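Local coordinates for tail fiber protein (Acinetobacter phage AM24, PDB 5W5P), which probably recognises and degrades the capsular polysaccharide of Acinetobacter baumannii as the phage's trimeric tailspike, at residues Y363-A376 / V402-A415. Residues are numbered along the deposited sequence; the frame is centred on the assembly and turned at random.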
# COMPACT_ATOMS: atom_id res chain seq x y z
N TYR A 363 24.31 -1.80 -7.55
CA TYR A 363 23.50 -2.79 -6.86
C TYR A 363 22.34 -2.14 -6.13
O TYR A 363 22.46 -1.04 -5.57
CB TYR A 363 24.34 -3.59 -5.87
CG TYR A 363 25.32 -4.55 -6.51
CD1 TYR A 363 24.90 -5.76 -7.04
CD2 TYR A 363 26.68 -4.26 -6.55
CE1 TYR A 363 25.79 -6.64 -7.62
CE2 TYR A 363 27.59 -5.13 -7.13
CZ TYR A 363 27.14 -6.32 -7.66
OH TYR A 363 28.04 -7.19 -8.23
N SER A 364 21.19 -2.82 -6.11
CA SER A 364 20.04 -2.36 -5.37
C SER A 364 20.12 -2.82 -3.92
O SER A 364 20.92 -3.69 -3.56
CB SER A 364 18.75 -2.85 -6.02
OG SER A 364 18.54 -2.24 -7.28
N SER A 365 19.28 -2.23 -3.07
CA SER A 365 19.34 -2.53 -1.64
C SER A 365 18.00 -2.19 -1.00
O SER A 365 17.69 -1.02 -0.81
CB SER A 365 20.47 -1.76 -0.97
OG SER A 365 20.70 -2.24 0.34
N GLY A 366 17.23 -3.22 -0.64
CA GLY A 366 15.95 -3.02 -0.01
C GLY A 366 14.81 -2.84 -0.99
O GLY A 366 14.35 -1.72 -1.20
N VAL A 367 14.37 -3.93 -1.61
CA VAL A 367 13.28 -3.92 -2.59
C VAL A 367 12.35 -5.08 -2.28
O VAL A 367 12.80 -6.21 -2.07
CB VAL A 367 13.81 -4.03 -4.04
CG1 VAL A 367 12.68 -3.82 -5.04
CG2 VAL A 367 14.94 -3.04 -4.29
N THR A 368 11.04 -4.81 -2.25
CA THR A 368 10.06 -5.81 -1.87
C THR A 368 8.94 -5.87 -2.89
O THR A 368 8.35 -4.84 -3.23
CB THR A 368 9.48 -5.51 -0.48
OG1 THR A 368 10.55 -5.24 0.43
CG2 THR A 368 8.68 -6.70 0.03
N PHE A 369 8.64 -7.08 -3.38
CA PHE A 369 7.55 -7.34 -4.31
C PHE A 369 6.47 -8.14 -3.59
O PHE A 369 6.72 -9.26 -3.16
CB PHE A 369 8.04 -8.11 -5.53
CG PHE A 369 9.03 -7.36 -6.36
CD1 PHE A 369 10.38 -7.37 -6.02
CD2 PHE A 369 8.63 -6.65 -7.48
CE1 PHE A 369 11.30 -6.68 -6.78
CE2 PHE A 369 9.54 -5.96 -8.25
CZ PHE A 369 10.88 -5.97 -7.90
N ILE A 370 5.27 -7.57 -3.47
CA ILE A 370 4.17 -8.19 -2.75
C ILE A 370 2.95 -8.23 -3.66
O ILE A 370 2.51 -7.18 -4.15
CB ILE A 370 3.84 -7.45 -1.44
CG1 ILE A 370 5.10 -7.33 -0.57
CG2 ILE A 370 2.72 -8.16 -0.69
CD1 ILE A 370 4.92 -6.43 0.62
N GLY A 371 2.41 -9.42 -3.88
CA GLY A 371 1.08 -9.56 -4.45
C GLY A 371 0.91 -9.13 -5.89
O GLY A 371 -0.19 -8.74 -6.29
N ASN A 372 1.97 -9.19 -6.70
CA ASN A 372 1.86 -8.89 -8.12
C ASN A 372 1.41 -10.12 -8.89
O ASN A 372 1.69 -11.26 -8.49
CB ASN A 372 3.20 -8.39 -8.67
CG ASN A 372 3.71 -7.17 -7.94
OD1 ASN A 372 3.31 -6.05 -8.25
ND2 ASN A 372 4.58 -7.38 -6.96
N GLN A 373 0.71 -9.89 -9.99
CA GLN A 373 0.42 -10.95 -10.96
C GLN A 373 1.25 -10.69 -12.21
O GLN A 373 1.06 -9.67 -12.88
CB GLN A 373 -1.06 -11.03 -11.32
CG GLN A 373 -1.32 -11.96 -12.49
CD GLN A 373 -2.74 -11.86 -13.03
OE1 GLN A 373 -3.00 -11.14 -14.00
NE2 GLN A 373 -3.66 -12.58 -12.41
N PHE A 374 2.16 -11.61 -12.51
CA PHE A 374 2.97 -11.53 -13.71
C PHE A 374 2.39 -12.47 -14.77
O PHE A 374 2.90 -13.56 -15.04
CB PHE A 374 4.42 -11.88 -13.40
CG PHE A 374 5.05 -11.01 -12.34
CD1 PHE A 374 5.43 -9.71 -12.62
CD2 PHE A 374 5.28 -11.52 -11.07
CE1 PHE A 374 6.03 -8.92 -11.65
CE2 PHE A 374 5.88 -10.73 -10.09
CZ PHE A 374 6.25 -9.43 -10.38
N GLY A 375 1.29 -12.02 -15.37
CA GLY A 375 0.63 -12.78 -16.42
C GLY A 375 1.34 -12.64 -17.75
O GLY A 375 1.23 -11.60 -18.41
N ALA A 376 2.06 -13.67 -18.17
CA ALA A 376 2.94 -13.58 -19.32
C ALA A 376 2.19 -13.88 -20.62
O ALA A 376 1.26 -14.69 -20.65
CB ALA A 376 4.12 -14.53 -19.18
N VAL A 402 24.72 -4.26 3.71
CA VAL A 402 24.69 -3.02 2.95
C VAL A 402 23.78 -3.14 1.73
O VAL A 402 22.91 -2.30 1.50
CB VAL A 402 26.12 -2.62 2.54
CG1 VAL A 402 26.14 -1.22 1.94
CG2 VAL A 402 27.05 -2.69 3.75
N LEU A 403 23.95 -4.20 0.95
CA LEU A 403 23.23 -4.38 -0.31
C LEU A 403 22.24 -5.53 -0.14
O LEU A 403 22.49 -6.67 -0.55
CB LEU A 403 24.22 -4.63 -1.46
CG LEU A 403 25.22 -3.50 -1.72
CD1 LEU A 403 26.33 -3.95 -2.65
CD2 LEU A 403 24.52 -2.27 -2.28
N ALA A 404 21.10 -5.22 0.45
CA ALA A 404 20.07 -6.21 0.74
C ALA A 404 19.38 -6.65 -0.55
O ALA A 404 18.78 -5.81 -1.23
CB ALA A 404 19.05 -5.65 1.72
N PRO A 405 19.44 -7.93 -0.91
CA PRO A 405 18.77 -8.40 -2.13
C PRO A 405 17.26 -8.27 -2.00
O PRO A 405 16.71 -8.27 -0.89
CB PRO A 405 19.20 -9.87 -2.23
CG PRO A 405 20.46 -9.95 -1.43
CD PRO A 405 20.28 -8.98 -0.30
N PRO A 406 16.56 -8.15 -3.13
CA PRO A 406 15.10 -8.02 -3.08
C PRO A 406 14.42 -9.31 -2.62
O PRO A 406 14.95 -10.41 -2.76
CB PRO A 406 14.72 -7.69 -4.53
CG PRO A 406 15.98 -7.20 -5.16
CD PRO A 406 17.08 -7.96 -4.49
N THR A 407 13.22 -9.14 -2.05
CA THR A 407 12.42 -10.27 -1.59
C THR A 407 11.08 -10.27 -2.32
O THR A 407 10.64 -9.25 -2.86
CB THR A 407 12.21 -10.23 -0.07
OG1 THR A 407 11.37 -9.13 0.29
CG2 THR A 407 13.55 -10.10 0.66
N PHE A 408 10.45 -11.44 -2.35
CA PHE A 408 9.19 -11.64 -3.06
C PHE A 408 8.22 -12.36 -2.13
O PHE A 408 8.53 -13.43 -1.60
CB PHE A 408 9.39 -12.45 -4.34
CG PHE A 408 10.14 -11.72 -5.42
CD1 PHE A 408 11.53 -11.61 -5.38
CD2 PHE A 408 9.47 -11.16 -6.49
CE1 PHE A 408 12.22 -10.95 -6.37
CE2 PHE A 408 10.15 -10.48 -7.49
CZ PHE A 408 11.53 -10.38 -7.43
N VAL A 409 7.03 -11.77 -1.94
CA VAL A 409 6.02 -12.32 -1.05
C VAL A 409 4.68 -12.34 -1.78
O VAL A 409 4.20 -11.29 -2.24
CB VAL A 409 5.90 -11.51 0.25
CG1 VAL A 409 4.69 -11.97 1.07
CG2 VAL A 409 7.19 -11.60 1.07
N GLY A 410 4.08 -13.52 -1.90
CA GLY A 410 2.71 -13.64 -2.35
C GLY A 410 2.43 -13.24 -3.78
O GLY A 410 1.29 -12.89 -4.10
N ASN A 411 3.43 -13.28 -4.65
CA ASN A 411 3.25 -12.95 -6.06
C ASN A 411 2.80 -14.18 -6.85
O ASN A 411 2.88 -15.31 -6.38
CB ASN A 411 4.55 -12.40 -6.66
CG ASN A 411 5.10 -11.22 -5.89
OD1 ASN A 411 4.66 -10.08 -6.09
ND2 ASN A 411 6.06 -11.48 -5.00
N TRP A 412 2.32 -13.93 -8.07
CA TRP A 412 1.82 -14.97 -8.96
C TRP A 412 2.41 -14.76 -10.34
O TRP A 412 2.26 -13.68 -10.92
CB TRP A 412 0.29 -14.96 -9.04
CG TRP A 412 -0.31 -16.14 -9.76
CD1 TRP A 412 -0.91 -17.22 -9.19
CD2 TRP A 412 -0.37 -16.35 -11.18
NE1 TRP A 412 -1.34 -18.09 -10.16
CE2 TRP A 412 -1.02 -17.58 -11.39
CE3 TRP A 412 0.06 -15.61 -12.30
CZ2 TRP A 412 -1.25 -18.10 -12.67
CZ3 TRP A 412 -0.16 -16.13 -13.56
CH2 TRP A 412 -0.81 -17.36 -13.74
N THR A 413 3.04 -15.79 -10.88
CA THR A 413 3.57 -15.74 -12.24
C THR A 413 3.26 -17.05 -12.95
O THR A 413 2.96 -18.07 -12.33
CB THR A 413 5.09 -15.49 -12.25
OG1 THR A 413 5.51 -15.14 -13.58
CG2 THR A 413 5.86 -16.73 -11.79
N ASN A 414 3.29 -16.99 -14.29
CA ASN A 414 3.27 -18.18 -15.12
C ASN A 414 4.36 -18.11 -16.18
O ASN A 414 4.29 -18.82 -17.19
CB ASN A 414 1.89 -18.39 -15.77
CG ASN A 414 1.51 -17.27 -16.72
OD1 ASN A 414 2.17 -16.23 -16.79
ND2 ASN A 414 0.43 -17.48 -17.46
N ALA A 415 5.36 -17.26 -15.96
CA ALA A 415 6.49 -17.13 -16.86
C ALA A 415 7.55 -18.17 -16.50
O ALA A 415 7.42 -18.92 -15.53
CB ALA A 415 7.05 -15.71 -16.79
O HOH W 1 19.96 -6.34 -4.24
O HOH W 2 12.63 -6.97 1.16
O HOH W 3 15.31 -6.19 0.38
O HOH W 4 -0.84 -15.47 -19.16
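Asn411 turns its amide toward the 363-376 segment and uses both ends. Asn411 OD1 accepts from Asn372 N at 2.9 Å and from Asn372 ND2 at 2.8 Å, the two amides nearly coplanar (6°). Phe369 O takes Val409 N nearly along its C=O bond at 2.8 Å and Asn411 ND2 from above the carbonyl plane. CG of Asn411 stands anti to the carbonyl carbon (chi1 -55°), as in Asn372, laying the amides side by side. Asn430 OD1 also bonds Asn411 ND2, while Asn372 ND2 also bonds Phe333 O and Asn372 OD1 takes Asn336 N, so asparagines lined up in successive coils pass the pattern along a right-handed parallel beta-helix, the trimeric tailspike fold. Backbone bonds of parallel strands run before and after Gly371 and Gly410, from Thr407 N to Val367 O and from Phe374 N to Trp412 O. Beside them the Phe369 and Phe408 rings lie parallel-displaced with little overlap, planes 5° apart, with Phe408 CE2 3.4 Å from Phe369 CD1; Phe333 and Trp419 extend the stack. At one end Ser365 OG accepts from Ala404 N at 3.0 Å. At the other, Asn414 OD1 takes Ala376 N on a lone pair at 2.9 Å, and a water links Asn414 ND2 to Ala376 O.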